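Local coordinates for ribonucleotide monophosphatase NagD (Escherichia coli, PDB 2C4N), which removes phosphate from ribonucleoside 5'-monophosphates, and probably from a broad range of other phosphorylated compounds, using magnesium or another divalent metal ion, at residues A24-M32 against F56-P64; A72-R80 against L95-G103. One frame throughout, in Å; residues are numbered along the deposited sequence.

Interaction 1 (A24-M32 against F56-P64); sequences AAEFLHGIM and FATAGVDVP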
loop_
_atom_site.group_PDB
_atom_site.type_symbol
_atom_site.label_atom_id
_atom_site.label_comp_id
_atom_site.label_asym_id
_atom_site.label_seq_id
_atom_site.Cartn_x
_atom_site.Cartn_y
_atom_site.Cartn_z
ATOM N N ALA A 24 -34.391 -20.098 -0.382
ATOM C CA ALA A 24 -33.769 -19.821 -1.675
ATOM C C ALA A 24 -34.606 -20.316 -2.851
ATOM O O ALA A 24 -34.855 -19.574 -3.798
ATOM C CB ALA A 24 -32.375 -20.446 -1.732
ATOM N N ALA A 25 -35.039 -21.570 -2.788
ATOM C CA ALA A 25 -35.836 -22.147 -3.866
ATOM C C ALA A 25 -37.093 -21.325 -4.149
ATOM O O ALA A 25 -37.359 -20.954 -5.292
ATOM C CB ALA A 25 -36.211 -23.588 -3.525
ATOM N N GLU A 26 -37.858 -21.035 -3.101
ATOM C CA GLU A 26 -39.088 -20.264 -3.239
ATOM C C GLU A 26 -38.809 -18.858 -3.768
ATOM O O GLU A 26 -39.563 -18.326 -4.585
ATOM C CB GLU A 26 -39.802 -20.173 -1.888
ATOM C CG GLU A 26 -41.199 -19.581 -1.961
ATOM C CD GLU A 26 -42.165 -20.453 -2.743
ATOM O OE1 GLU A 26 -41.911 -20.708 -3.940
ATOM O OE2 GLU A 26 -43.180 -20.886 -2.159
ATOM N N PHE A 27 -37.722 -18.259 -3.293
ATOM C CA PHE A 27 -37.336 -16.920 -3.720
ATOM C C PHE A 27 -37.093 -16.892 -5.223
ATOM O O PHE A 27 -37.656 -16.064 -5.939
ATOM C CB PHE A 27 -36.065 -16.483 -2.984
ATOM C CG PHE A 27 -35.500 -15.177 -3.461
ATOM C CD1 PHE A 27 -36.213 -13.991 -3.307
ATOM C CD2 PHE A 27 -34.242 -15.128 -4.054
ATOM C CE1 PHE A 27 -35.681 -12.774 -3.735
ATOM C CE2 PHE A 27 -33.700 -13.918 -4.486
ATOM C CZ PHE A 27 -34.422 -12.736 -4.325
ATOM N N LEU A 28 -36.256 -17.809 -5.698
ATOM C CA LEU A 28 -35.926 -17.880 -7.117
ATOM C C LEU A 28 -37.123 -18.245 -7.991
ATOM O O LEU A 28 -37.347 -17.625 -9.033
ATOM C CB LEU A 28 -34.791 -18.881 -7.335
ATOM C CG LEU A 28 -33.455 -18.502 -6.678
ATOM C CD1 LEU A 28 -32.401 -19.553 -7.003
ATOM C CD2 LEU A 28 -33.013 -17.133 -7.178
ATOM N N HIS A 29 -37.891 -19.244 -7.570
ATOM C CA HIS A 29 -39.061 -19.663 -8.337
ATOM C C HIS A 29 -40.061 -18.519 -8.463
ATOM O O HIS A 29 -40.707 -18.364 -9.500
ATOM C CB HIS A 29 -39.728 -20.879 -7.687
ATOM C CG HIS A 29 -38.901 -22.127 -7.747
ATOM N ND1 HIS A 29 -38.293 -22.561 -8.905
ATOM C CD2 HIS A 29 -38.589 -23.039 -6.795
ATOM C CE1 HIS A 29 -37.640 -23.684 -8.664
ATOM N NE2 HIS A 29 -37.804 -23.995 -7.392
ATOM N N GLY A 30 -40.179 -17.716 -7.411
ATOM C CA GLY A 30 -41.093 -16.588 -7.448
ATOM C C GLY A 30 -40.688 -15.598 -8.522
ATOM O O GLY A 30 -41.532 -15.062 -9.244
ATOM N N ILE A 31 -39.385 -15.352 -8.635
ATOM C CA ILE A 31 -38.869 -14.430 -9.637
ATOM C C ILE A 31 -39.099 -14.958 -11.047
ATOM O O ILE A 31 -39.559 -14.227 -11.923
ATOM C CB ILE A 31 -37.358 -14.184 -9.435
ATOM C CG1 ILE A 31 -37.133 -13.476 -8.098
ATOM C CG2 ILE A 31 -36.796 -13.359 -10.589
ATOM C CD1 ILE A 31 -35.677 -13.371 -7.698
ATOM N N MET A 32 -38.778 -16.228 -11.268
ATOM C CA MET A 32 -38.948 -16.821 -12.586
ATOM C C MET A 32 -40.422 -16.913 -12.973
ATOM O O MET A 32 -40.773 -16.702 -14.136
ATOM C CB MET A 32 -38.265 -18.194 -12.637
ATOM C CG MET A 32 -36.759 -18.104 -12.377
ATOM S SD MET A 32 -35.786 -19.557 -12.815
ATOM C CE MET A 32 -35.983 -20.557 -11.387
ATOM N N PHE A 56 -26.712 -26.741 -7.278
ATOM C CA PHE A 56 -27.984 -26.221 -6.778
ATOM C C PHE A 56 -29.029 -27.331 -6.669
ATOM O O PHE A 56 -29.749 -27.428 -5.674
ATOM C CB PHE A 56 -28.515 -25.124 -7.704
ATOM C CG PHE A 56 -28.083 -23.728 -7.318
ATOM C CD1 PHE A 56 -26.736 -23.406 -7.191
ATOM C CD2 PHE A 56 -29.032 -22.738 -7.085
ATOM C CE1 PHE A 56 -26.335 -22.107 -6.835
ATOM C CE2 PHE A 56 -28.648 -21.442 -6.730
ATOM C CZ PHE A 56 -27.292 -21.128 -6.605
ATOM N N ALA A 57 -29.106 -28.163 -7.700
ATOM C CA ALA A 57 -30.066 -29.262 -7.723
ATOM C C ALA A 57 -29.769 -30.262 -6.606
ATOM O O ALA A 57 -30.684 -30.791 -5.977
ATOM C CB ALA A 57 -30.036 -29.952 -9.080
ATOM N N THR A 58 -28.491 -30.523 -6.364
ATOM C CA THR A 58 -28.091 -31.447 -5.308
ATOM C C THR A 58 -28.575 -30.895 -3.967
ATOM O O THR A 58 -28.918 -31.649 -3.053
ATOM C CB THR A 58 -26.554 -31.609 -5.260
ATOM O OG1 THR A 58 -26.091 -32.177 -6.492
ATOM C CG2 THR A 58 -26.144 -32.507 -4.100
ATOM N N ALA A 59 -28.610 -29.569 -3.867
ATOM C CA ALA A 59 -29.040 -28.892 -2.646
ATOM C C ALA A 59 -30.551 -28.701 -2.600
ATOM O O ALA A 59 -31.082 -28.120 -1.655
ATOM C CB ALA A 59 -28.341 -27.540 -2.526
ATOM N N GLY A 60 -31.242 -29.172 -3.632
ATOM C CA GLY A 60 -32.688 -29.049 -3.658
ATOM C C GLY A 60 -33.254 -27.823 -4.351
ATOM O O GLY A 60 -34.452 -27.571 -4.255
ATOM N N VAL A 61 -32.412 -27.061 -5.046
ATOM C CA VAL A 61 -32.867 -25.867 -5.758
ATOM C C VAL A 61 -32.722 -26.089 -7.262
ATOM O O VAL A 61 -31.617 -26.294 -7.765
ATOM C CB VAL A 61 -32.043 -24.618 -5.366
ATOM C CG1 VAL A 61 -32.621 -23.389 -6.050
ATOM C CG2 VAL A 61 -32.038 -24.442 -3.850
ATOM N N ASP A 62 -33.840 -26.040 -7.978
ATOM C CA ASP A 62 -33.814 -26.264 -9.419
ATOM C C ASP A 62 -33.901 -25.008 -10.279
ATOM O O ASP A 62 -34.895 -24.287 -10.244
ATOM C CB ASP A 62 -34.943 -27.214 -9.827
ATOM C CG ASP A 62 -34.848 -28.561 -9.145
ATOM O OD1 ASP A 62 -33.717 -29.038 -8.917
ATOM O OD2 ASP A 62 -35.907 -29.154 -8.849
ATOM N N VAL A 63 -32.849 -24.760 -11.055
ATOM C CA VAL A 63 -32.788 -23.612 -11.956
ATOM C C VAL A 63 -32.042 -24.023 -13.222
ATOM O O VAL A 63 -31.294 -24.996 -13.222
ATOM C CB VAL A 63 -32.055 -22.406 -11.312
ATOM C CG1 VAL A 63 -32.855 -21.873 -10.135
ATOM C CG2 VAL A 63 -30.665 -22.821 -10.858
ATOM N N PRO A 64 -32.256 -23.293 -14.324
ATOM C CA PRO A 64 -31.610 -23.564 -15.614
ATOM C C PRO A 64 -30.120 -23.216 -15.594
ATOM O O PRO A 64 -29.691 -22.354 -14.822
ATOM C CB PRO A 64 -32.380 -22.663 -16.579
ATOM C CG PRO A 64 -33.698 -22.429 -15.886
ATOM C CD PRO A 64 -33.289 -22.256 -14.462
HETATM O O HOH W 1 -36.193 -25.948 -6.536
#
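H29 meets the backbone of G60 and D62 through one water held by three groups. The water lies at the edge of the imidazole, in its plane, 2.7 Å from H29 NE2. It accepts from D62 N at 2.8 Å and donates to G60 O over a longer 3.3 Å. The water ties the ring to the turn after helix 49-58. Its CE1 also comes within 3.2 Å of D62 O, at an oblique angle.

Beside these polar groups the contact is apolar. L28 rests CD1 on two valines: it is 3.9 Å from V63 CG1 and 4.0 Å from V61 CG1. The same methyl touches the edge of the F56 ring, near the ring plane. V61 CG1 stands anti to the backbone N (chi1 -176°). That branch also reaches A25 CA, where the two backbones come near each other. M32 bends at chi3 (-84°), which turns CE to V63 CG1 at 3.6 Å. Its SD meets P64 CD tip to tip, 4.0 Å apart.

G60 has a positive phi (93°) and ends helix 49-58 in a Schellman motif. V61 N bonds back to F56 O, and G60 N to A57 O. The chain then leaves the helix and runs past helix 24-33. L28 and F56 both also rest on L40 of strand 38-42, so the contact closes over the sheet. V61 adds a touch to A20 of the small hairpin. Helix 24-33 links parallel strands 5-9 and 38-42 in the beta-alpha-beta crossover of the Rossmann-like HAD core.

Interaction 2 (A72-R80 against L95-G103); sequences AMATADFLR and LIHELYKAG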
loop_
_atom_site.group_PDB
_atom_site.type_symbol
_atom_site.label_atom_id
_atom_site.label_comp_id
_atom_site.label_asym_id
_atom_site.label_seq_id
_atom_site.Cartn_x
_atom_site.Cartn_y
_atom_site.Cartn_z
ATOM N N ALA A 72 -15.593 -16.118 -14.860
ATOM C CA ALA A 72 -14.904 -16.733 -15.997
ATOM C C ALA A 72 -15.668 -16.400 -17.271
ATOM O O ALA A 72 -15.082 -16.057 -18.294
ATOM C CB ALA A 72 -14.800 -18.255 -15.813
ATOM N N MET A 73 -16.987 -16.505 -17.196
ATOM C CA MET A 73 -17.848 -16.181 -18.328
ATOM C C MET A 73 -17.723 -14.695 -18.639
ATOM O O MET A 73 -17.633 -14.299 -19.797
ATOM C CB MET A 73 -19.301 -16.521 -17.987
ATOM C CG MET A 73 -19.529 -17.997 -17.690
ATOM S SD MET A 73 -21.212 -18.302 -17.160
ATOM C CE MET A 73 -21.166 -20.059 -16.789
ATOM N N ALA A 74 -17.721 -13.882 -17.589
ATOM C CA ALA A 74 -17.603 -12.434 -17.731
ATOM C C ALA A 74 -16.269 -12.057 -18.353
ATOM O O ALA A 74 -16.196 -11.144 -19.175
ATOM C CB ALA A 74 -17.765 -11.756 -16.368
ATOM N N THR A 75 -15.213 -12.768 -17.970
ATOM C CA THR A 75 -13.884 -12.502 -18.518
ATOM C C THR A 75 -13.863 -12.844 -20.007
ATOM O O THR A 75 -13.298 -12.110 -20.814
ATOM C CB THR A 75 -12.804 -13.323 -17.788
ATOM O OG1 THR A 75 -12.721 -12.891 -16.422
ATOM C CG2 THR A 75 -11.450 -13.150 -18.465
ATOM N N ALA A 76 -14.490 -13.957 -20.371
ATOM C CA ALA A 76 -14.546 -14.357 -21.774
ATOM C C ALA A 76 -15.331 -13.309 -22.559
ATOM O O ALA A 76 -14.938 -12.929 -23.658
ATOM C CB ALA A 76 -15.214 -15.735 -21.913
ATOM N N ASP A 77 -16.437 -12.839 -21.987
ATOM C CA ASP A 77 -17.261 -11.830 -22.644
ATOM C C ASP A 77 -16.485 -10.535 -22.814
ATOM O O ASP A 77 -16.640 -9.835 -23.810
ATOM C CB ASP A 77 -18.539 -11.553 -21.847
ATOM C CG ASP A 77 -19.593 -12.630 -22.035
ATOM O OD1 ASP A 77 -19.550 -13.326 -23.071
ATOM O OD2 ASP A 77 -20.476 -12.767 -21.162
ATOM N N PHE A 78 -15.652 -10.219 -21.828
ATOM C CA PHE A 78 -14.830 -9.018 -21.870
ATOM C C PHE A 78 -13.812 -9.114 -23.008
ATOM O O PHE A 78 -13.645 -8.180 -23.789
ATOM C CB PHE A 78 -14.116 -8.851 -20.523
ATOM C CG PHE A 78 -13.066 -7.771 -20.508
ATOM C CD1 PHE A 78 -11.792 -8.009 -21.022
ATOM C CD2 PHE A 78 -13.348 -6.516 -19.975
ATOM C CE1 PHE A 78 -10.815 -7.016 -21.005
ATOM C CE2 PHE A 78 -12.375 -5.516 -19.954
ATOM C CZ PHE A 78 -11.107 -5.765 -20.471
ATOM N N LEU A 79 -13.152 -10.261 -23.102
ATOM C CA LEU A 79 -12.126 -10.492 -24.113
ATOM C C LEU A 79 -12.660 -10.684 -25.532
ATOM O O LEU A 79 -11.958 -10.415 -26.512
ATOM C CB LEU A 79 -11.280 -11.696 -23.697
ATOM C CG LEU A 79 -10.499 -11.456 -22.396
ATOM C CD1 LEU A 79 -9.841 -12.735 -21.921
ATOM C CD2 LEU A 79 -9.465 -10.373 -22.636
ATOM N N ARG A 80 -13.894 -11.160 -25.642
ATOM C CA ARG A 80 -14.515 -11.364 -26.945
ATOM C C ARG A 80 -14.485 -10.069 -27.734
ATOM O O ARG A 80 -14.185 -10.063 -28.925
ATOM C CB ARG A 80 -15.973 -11.797 -26.788
ATOM C CG ARG A 80 -16.219 -13.283 -26.870
ATOM C CD ARG A 80 -17.711 -13.566 -27.006
ATOM N NE ARG A 80 -17.984 -14.999 -27.016
ATOM C CZ ARG A 80 -18.079 -15.754 -25.929
ATOM N NH1 ARG A 80 -17.937 -15.219 -24.724
ATOM N NH2 ARG A 80 -18.306 -17.054 -26.055
ATOM N N LEU A 95 -12.726 -21.588 -17.165
ATOM C CA LEU A 95 -12.138 -20.425 -17.828
ATOM C C LEU A 95 -11.489 -20.786 -19.163
ATOM O O LEU A 95 -11.678 -20.095 -20.167
ATOM C CB LEU A 95 -11.091 -19.770 -16.923
ATOM C CG LEU A 95 -10.328 -18.586 -17.537
ATOM C CD1 LEU A 95 -11.302 -17.449 -17.849
ATOM C CD2 LEU A 95 -9.239 -18.111 -16.576
ATOM N N ILE A 96 -10.723 -21.873 -19.169
ATOM C CA ILE A 96 -10.041 -22.310 -20.381
ATOM C C ILE A 96 -11.029 -22.586 -21.512
ATOM O O ILE A 96 -10.847 -22.110 -22.634
ATOM C CB ILE A 96 -9.206 -23.591 -20.126
ATOM C CG1 ILE A 96 -8.148 -23.329 -19.047
ATOM C CG2 ILE A 96 -8.540 -24.047 -21.425
ATOM C CD1 ILE A 96 -7.077 -22.330 -19.450
ATOM N N HIS A 97 -12.070 -23.355 -21.218
ATOM C CA HIS A 97 -13.066 -23.687 -22.224
ATOM C C HIS A 97 -13.785 -22.442 -22.736
ATOM O O HIS A 97 -14.047 -22.316 -23.933
ATOM C CB HIS A 97 -14.082 -24.676 -21.659
ATOM C CG HIS A 97 -14.960 -25.287 -22.703
ATOM N ND1 HIS A 97 -14.474 -26.132 -23.678
ATOM C CD2 HIS A 97 -16.282 -25.144 -22.954
ATOM C CE1 HIS A 97 -15.460 -26.481 -24.486
ATOM N NE2 HIS A 97 -16.566 -25.895 -24.068
ATOM N N GLU A 98 -14.107 -21.524 -21.827
ATOM C CA GLU A 98 -14.777 -20.286 -22.202
ATOM C C GLU A 98 -13.921 -19.471 -23.162
ATOM O O GLU A 98 -14.430 -18.906 -24.123
ATOM C CB GLU A 98 -15.087 -19.442 -20.962
ATOM C CG GLU A 98 -16.207 -19.973 -20.084
ATOM C CD GLU A 98 -17.568 -19.911 -20.757
ATOM O OE1 GLU A 98 -17.954 -18.824 -21.242
ATOM O OE2 GLU A 98 -18.259 -20.950 -20.791
ATOM N N LEU A 99 -12.619 -19.407 -22.896
ATOM C CA LEU A 99 -11.707 -18.659 -23.755
ATOM C C LEU A 99 -11.617 -19.278 -25.152
ATOM O O LEU A 99 -11.591 -18.562 -26.154
ATOM C CB LEU A 99 -10.314 -18.587 -23.112
ATOM C CG LEU A 99 -10.287 -17.777 -21.805
ATOM C CD1 LEU A 99 -8.911 -17.802 -21.173
ATOM C CD2 LEU A 99 -10.695 -16.355 -22.110
ATOM N N TYR A 100 -11.560 -20.605 -25.218
ATOM C CA TYR A 100 -11.505 -21.290 -26.508
ATOM C C TYR A 100 -12.769 -20.991 -27.308
ATOM O O TYR A 100 -12.707 -20.791 -28.519
ATOM C CB TYR A 100 -11.341 -22.803 -26.308
ATOM C CG TYR A 100 -9.903 -23.228 -26.124
ATOM C CD1 TYR A 100 -9.503 -23.973 -25.020
ATOM C CD2 TYR A 100 -8.933 -22.850 -27.047
ATOM C CE1 TYR A 100 -8.166 -24.317 -24.838
ATOM C CE2 TYR A 100 -7.605 -23.193 -26.879
ATOM C CZ TYR A 100 -7.227 -23.919 -25.773
ATOM O OH TYR A 100 -5.902 -24.219 -25.598
ATOM N N LYS A 101 -13.910 -20.956 -26.625
ATOM C CA LYS A 101 -15.181 -20.660 -27.280
ATOM C C LYS A 101 -15.241 -19.197 -27.720
ATOM O O LYS A 101 -16.029 -18.839 -28.594
ATOM C CB LYS A 101 -16.361 -20.975 -26.345
ATOM C CG LYS A 101 -16.509 -22.452 -25.999
ATOM C CD LYS A 101 -16.648 -23.320 -27.247
ATOM C CE LYS A 101 -18.052 -23.904 -27.403
ATOM N NZ LYS A 101 -19.112 -22.873 -27.570
ATOM N N ALA A 102 -14.404 -18.356 -27.111
ATOM C CA ALA A 102 -14.348 -16.938 -27.456
ATOM C C ALA A 102 -13.347 -16.718 -28.596
ATOM O O ALA A 102 -13.036 -15.580 -28.947
ATOM C CB ALA A 102 -13.943 -16.111 -26.244
ATOM N N GLY A 103 -12.835 -17.815 -29.152
ATOM C CA GLY A 103 -11.899 -17.733 -30.261
ATOM C C GLY A 103 -10.436 -17.539 -29.917
ATOM O O GLY A 103 -9.641 -17.169 -30.779
HETATM O O HOH W 2 -16.901 -17.980 -24.233
#
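Two helices of the second alpha/beta unit, consistent with the C2-type cap of HAD phosphatases, pack here side by side, through A72, A76, L95 and E98 among others. Helix 94-101 joins strands 86-90 and 105-116 as a beta-alpha-beta crossover. Helix 71-80 follows strand 68-70, an outermost strand of the core sheet. The two helix segments run in nearly the same direction, 25° apart, with their axes 8.9 Å apart.

Alanines lie where the helices come close. A72 CB lies 4.0 Å from L95 CA and also touches L95 CD1. One turn on, A76 CB meets E98 CB at 3.8 Å. On the side facing the sheet, L79 CD1 packs on L99 CD2 at 3.7 Å. L79 also rests on F113 and I115, and L99 on V89.

Away from the sheet the contact is polar. The E98 chain bends at chi2 (-67°), bringing its carboxylate obliquely across M73, with OE1 3.9 Å from M73 CA. R80 runs extended from CG to NE across the end of helix 94-101. Its CG touches A102 CB, and the same methyl sits over the centre of one guanidinium face. R80 NH1 makes a salt bridge to D77 OD1 at 3.0 Å, and D77 OD2 is in turn bonded to Y69 OH. This probably helps hold the guanidinium in place. G103, with positive phi, closes the helix in a Schellman motif. A water spans the two helices: it donates to E98 O at 2.6 Å, donates over a longer path to E98 OE1, and accepts a weak bond from R80 NH2.

The two contacts share no helix or strand, and their centres are about 26 Å apart. Interaction 1 belongs to the catalytic core and is partly buried. There a helix meets mostly loop; the F56 side chain lies about 11 Å from the magnesium ion. Interaction 2 is more buried and joins two helices on the second sheet. Both pack leucines; interaction 2 adds alanines where its helices come close, interaction 1 valines, a methionine and a proline. Neither has a direct hydrogen bond between its segments. Each has a water among its polar groups: a histidine and the facing loop's backbone hold the first, a glutamate's side chain and backbone, with a weak arginine bond, the second.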